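Long-range contact in uncharacterized protein YhfS (Escherichia coli, PDB 4J8L), which is of unknown function but carries pyridoxal phosphate covalently attached to a lysine, and may have cysteine synthase activity: residues Leu157-Asp171 against Ile181-Ser193. Residues are numbered along the deposited sequence; the frame is centred on the assembly and turned at random.
Sequences LATLRAAGVPALTDD and IGCECGANVSTFS
Asp171 and Ser190 meet in the tightly packed half of this contact, where the carboxylate is gripped from several sides. The Ser190 hydroxyl OG donates to Asp171 OD2 (2.7 Å) from above the carboxylate plane, while Thr169 OG1 reaches the same oxygen from the opposite face. OD1 takes the Gly182 N-H on its syn side (3.0 Å) and also forms a hydrogen bond with His142 ND1. With CG anti to the carbonyl carbon (chi1 -67°), the carboxylate lies beside Gly182; Gly182 CA is 3.2 Å from Thr169 OG1, and a side chain there would run into that hydroxyl. An alanine in place of Asp171 would probably leave both hydroxyls and the Gly182 N-H without their acceptor. Thr169 CG2 packs on Ala187 CB (3.7 Å), which Leu157 CD2 also touches (4.0 Å). The solvent side is looser: exposed Arg161 clamps Gly186 O side-on with NE and NH2 (2.7 Å from NH2), one water joins that oxygen to Leu157 O, and Asn188 OD1 accepts the Ala167 N-H. Strands 167-170 and 189-193 run parallel, neighbours in the central seven-stranded mixed sheet characteristic of fold-type I pyridoxal phosphate enzymes; here Lys196, which carries the cofactor, follows strand 189-193.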
# COMPACT_ATOMS: atom_id res chain seq x y z
N LEU A 157 -5.49 -16.12 -1.85
CA LEU A 157 -5.65 -16.02 -3.29
C LEU A 157 -5.78 -17.39 -3.96
O LEU A 157 -6.60 -17.56 -4.86
CB LEU A 157 -4.50 -15.22 -3.92
CG LEU A 157 -4.46 -13.75 -3.49
CD1 LEU A 157 -3.19 -13.08 -3.99
CD2 LEU A 157 -5.69 -13.01 -4.00
N ALA A 158 -4.97 -18.35 -3.52
CA ALA A 158 -5.03 -19.70 -4.06
C ALA A 158 -6.40 -20.32 -3.84
O ALA A 158 -6.95 -20.98 -4.72
CB ALA A 158 -3.94 -20.57 -3.45
N THR A 159 -6.95 -20.11 -2.65
CA THR A 159 -8.27 -20.64 -2.32
C THR A 159 -9.32 -20.05 -3.26
O THR A 159 -10.18 -20.78 -3.78
CB THR A 159 -8.66 -20.34 -0.86
OG1 THR A 159 -7.68 -20.91 0.02
CG2 THR A 159 -10.03 -20.93 -0.53
N LEU A 160 -9.23 -18.75 -3.48
CA LEU A 160 -10.18 -18.04 -4.33
C LEU A 160 -10.08 -18.50 -5.77
O LEU A 160 -11.09 -18.72 -6.44
CB LEU A 160 -9.95 -16.54 -4.24
CG LEU A 160 -10.34 -15.91 -2.89
CD1 LEU A 160 -9.79 -14.49 -2.79
CD2 LEU A 160 -11.85 -15.92 -2.72
N ARG A 161 -8.85 -18.66 -6.25
CA ARG A 161 -8.61 -19.11 -7.61
C ARG A 161 -9.15 -20.52 -7.84
O ARG A 161 -9.71 -20.81 -8.89
CB ARG A 161 -7.12 -19.05 -7.96
CG ARG A 161 -6.78 -19.57 -9.35
CD ARG A 161 -5.36 -19.20 -9.74
NE ARG A 161 -5.17 -17.75 -9.82
CZ ARG A 161 -5.30 -17.04 -10.94
NH1 ARG A 161 -5.62 -17.64 -12.08
NH2 ARG A 161 -5.11 -15.73 -10.92
N ALA A 162 -8.97 -21.39 -6.84
CA ALA A 162 -9.45 -22.77 -6.95
C ALA A 162 -10.97 -22.80 -7.10
O ALA A 162 -11.51 -23.65 -7.80
CB ALA A 162 -9.03 -23.59 -5.74
N ALA A 163 -11.64 -21.87 -6.44
CA ALA A 163 -13.09 -21.79 -6.51
C ALA A 163 -13.56 -20.97 -7.71
O ALA A 163 -14.76 -20.83 -7.95
CB ALA A 163 -13.64 -21.21 -5.23
N GLY A 164 -12.61 -20.43 -8.46
CA GLY A 164 -12.92 -19.66 -9.65
C GLY A 164 -13.51 -18.29 -9.37
O GLY A 164 -14.26 -17.76 -10.19
N VAL A 165 -13.17 -17.71 -8.23
CA VAL A 165 -13.65 -16.37 -7.90
C VAL A 165 -12.56 -15.35 -8.22
O VAL A 165 -11.48 -15.40 -7.65
CB VAL A 165 -14.01 -16.26 -6.40
CG1 VAL A 165 -14.43 -14.84 -6.05
CG2 VAL A 165 -15.11 -17.25 -6.05
N PRO A 166 -12.84 -14.43 -9.17
CA PRO A 166 -11.85 -13.42 -9.55
C PRO A 166 -11.46 -12.58 -8.34
O PRO A 166 -12.34 -12.22 -7.55
CB PRO A 166 -12.60 -12.55 -10.56
CG PRO A 166 -13.67 -13.44 -11.10
CD PRO A 166 -14.08 -14.31 -9.95
N ALA A 167 -10.18 -12.28 -8.19
CA ALA A 167 -9.71 -11.59 -7.00
C ALA A 167 -8.89 -10.35 -7.32
O ALA A 167 -8.00 -10.38 -8.18
CB ALA A 167 -8.91 -12.54 -6.11
N LEU A 168 -9.20 -9.27 -6.62
CA LEU A 168 -8.41 -8.04 -6.70
C LEU A 168 -7.69 -7.84 -5.38
O LEU A 168 -8.28 -8.03 -4.32
CB LEU A 168 -9.34 -6.86 -6.95
CG LEU A 168 -8.75 -5.45 -6.98
CD1 LEU A 168 -9.55 -4.61 -7.96
CD2 LEU A 168 -8.77 -4.79 -5.59
N THR A 169 -6.43 -7.44 -5.43
CA THR A 169 -5.73 -7.08 -4.21
C THR A 169 -5.50 -5.58 -4.10
O THR A 169 -5.19 -4.89 -5.08
CB THR A 169 -4.39 -7.82 -4.04
OG1 THR A 169 -3.59 -7.63 -5.21
CG2 THR A 169 -4.64 -9.31 -3.82
N ASP A 170 -5.66 -5.09 -2.88
CA ASP A 170 -5.32 -3.73 -2.49
C ASP A 170 -3.93 -3.83 -1.88
O ASP A 170 -3.77 -4.27 -0.75
CB ASP A 170 -6.35 -3.27 -1.44
CG ASP A 170 -6.03 -1.91 -0.82
OD1 ASP A 170 -4.92 -1.37 -1.01
OD2 ASP A 170 -6.90 -1.39 -0.10
N ASP A 171 -2.92 -3.41 -2.64
CA ASP A 171 -1.52 -3.64 -2.26
C ASP A 171 -0.86 -2.39 -1.68
O ASP A 171 0.37 -2.37 -1.51
CB ASP A 171 -0.71 -4.13 -3.46
CG ASP A 171 -1.14 -5.52 -3.92
OD1 ASP A 171 -0.75 -6.50 -3.26
OD2 ASP A 171 -1.85 -5.63 -4.94
N ILE A 181 3.60 -8.95 -4.59
CA ILE A 181 2.29 -8.31 -4.50
C ILE A 181 1.23 -9.24 -5.08
O ILE A 181 1.55 -10.29 -5.62
CB ILE A 181 2.26 -6.91 -5.15
CG1 ILE A 181 2.51 -6.97 -6.65
CG2 ILE A 181 3.32 -6.01 -4.52
CD1 ILE A 181 2.23 -5.64 -7.35
N GLY A 182 -0.04 -8.85 -4.97
CA GLY A 182 -1.15 -9.73 -5.31
C GLY A 182 -1.05 -10.41 -6.67
O GLY A 182 -1.19 -11.63 -6.77
N CYS A 183 -0.79 -9.63 -7.72
CA CYS A 183 -0.73 -10.20 -9.07
C CYS A 183 0.45 -11.14 -9.27
O CYS A 183 0.52 -11.85 -10.27
CB CYS A 183 -0.71 -9.10 -10.14
SG CYS A 183 0.74 -8.04 -10.11
N GLU A 184 1.38 -11.14 -8.32
CA GLU A 184 2.54 -12.03 -8.40
C GLU A 184 2.31 -13.32 -7.62
O GLU A 184 3.13 -14.24 -7.69
CB GLU A 184 3.80 -11.34 -7.87
CG GLU A 184 4.14 -10.06 -8.61
CD GLU A 184 5.38 -9.38 -8.06
OE1 GLU A 184 5.36 -8.95 -6.88
OE2 GLU A 184 6.38 -9.27 -8.81
N CYS A 185 1.21 -13.40 -6.88
CA CYS A 185 0.94 -14.61 -6.11
C CYS A 185 -0.52 -15.06 -6.16
O CYS A 185 -1.04 -15.64 -5.20
CB CYS A 185 1.44 -14.46 -4.67
SG CYS A 185 0.67 -13.15 -3.68
N GLY A 186 -1.19 -14.80 -7.28
CA GLY A 186 -2.49 -15.39 -7.51
C GLY A 186 -3.66 -14.48 -7.86
O GLY A 186 -4.69 -14.97 -8.34
N ALA A 187 -3.52 -13.19 -7.63
CA ALA A 187 -4.61 -12.25 -7.90
C ALA A 187 -4.76 -11.98 -9.40
O ALA A 187 -3.78 -12.01 -10.16
CB ALA A 187 -4.40 -10.93 -7.15
N ASN A 188 -5.99 -11.69 -9.82
CA ASN A 188 -6.21 -11.30 -11.20
C ASN A 188 -5.70 -9.90 -11.48
O ASN A 188 -5.19 -9.65 -12.56
CB ASN A 188 -7.68 -11.45 -11.57
CG ASN A 188 -8.14 -12.87 -11.44
OD1 ASN A 188 -8.67 -13.26 -10.40
ND2 ASN A 188 -7.90 -13.67 -12.47
N VAL A 189 -5.83 -9.00 -10.51
CA VAL A 189 -5.17 -7.69 -10.60
C VAL A 189 -4.74 -7.21 -9.23
O VAL A 189 -5.43 -7.44 -8.23
CB VAL A 189 -6.06 -6.58 -11.23
CG1 VAL A 189 -6.16 -6.74 -12.75
CG2 VAL A 189 -7.44 -6.55 -10.58
N SER A 190 -3.58 -6.56 -9.21
CA SER A 190 -3.10 -5.76 -8.08
C SER A 190 -3.48 -4.31 -8.29
O SER A 190 -3.64 -3.85 -9.42
CB SER A 190 -1.58 -5.83 -7.98
OG SER A 190 -1.14 -6.94 -7.23
N THR A 191 -3.63 -3.56 -7.19
CA THR A 191 -3.86 -2.13 -7.31
C THR A 191 -3.00 -1.39 -6.29
O THR A 191 -2.77 -1.89 -5.19
CB THR A 191 -5.33 -1.74 -7.04
OG1 THR A 191 -5.68 -2.08 -5.69
CG2 THR A 191 -6.27 -2.43 -8.00
N PHE A 192 -2.53 -0.21 -6.65
CA PHE A 192 -1.80 0.63 -5.70
C PHE A 192 -1.68 2.08 -6.12
O PHE A 192 -1.65 2.38 -7.31
CB PHE A 192 -0.40 0.06 -5.41
CG PHE A 192 0.43 -0.24 -6.64
CD1 PHE A 192 0.37 -1.49 -7.24
CD2 PHE A 192 1.31 0.71 -7.15
CE1 PHE A 192 1.14 -1.78 -8.35
CE2 PHE A 192 2.09 0.42 -8.27
CZ PHE A 192 2.01 -0.82 -8.87
N SER A 193 -1.60 2.96 -5.12
CA SER A 193 -1.23 4.35 -5.33
C SER A 193 0.25 4.49 -5.70
O SER A 193 1.11 3.93 -5.03
CB SER A 193 -1.50 5.16 -4.06
OG SER A 193 -0.89 6.44 -4.14
O HOH W 1 -6.92 -15.50 -6.82
O HOH W 2 -8.97 -15.99 -8.58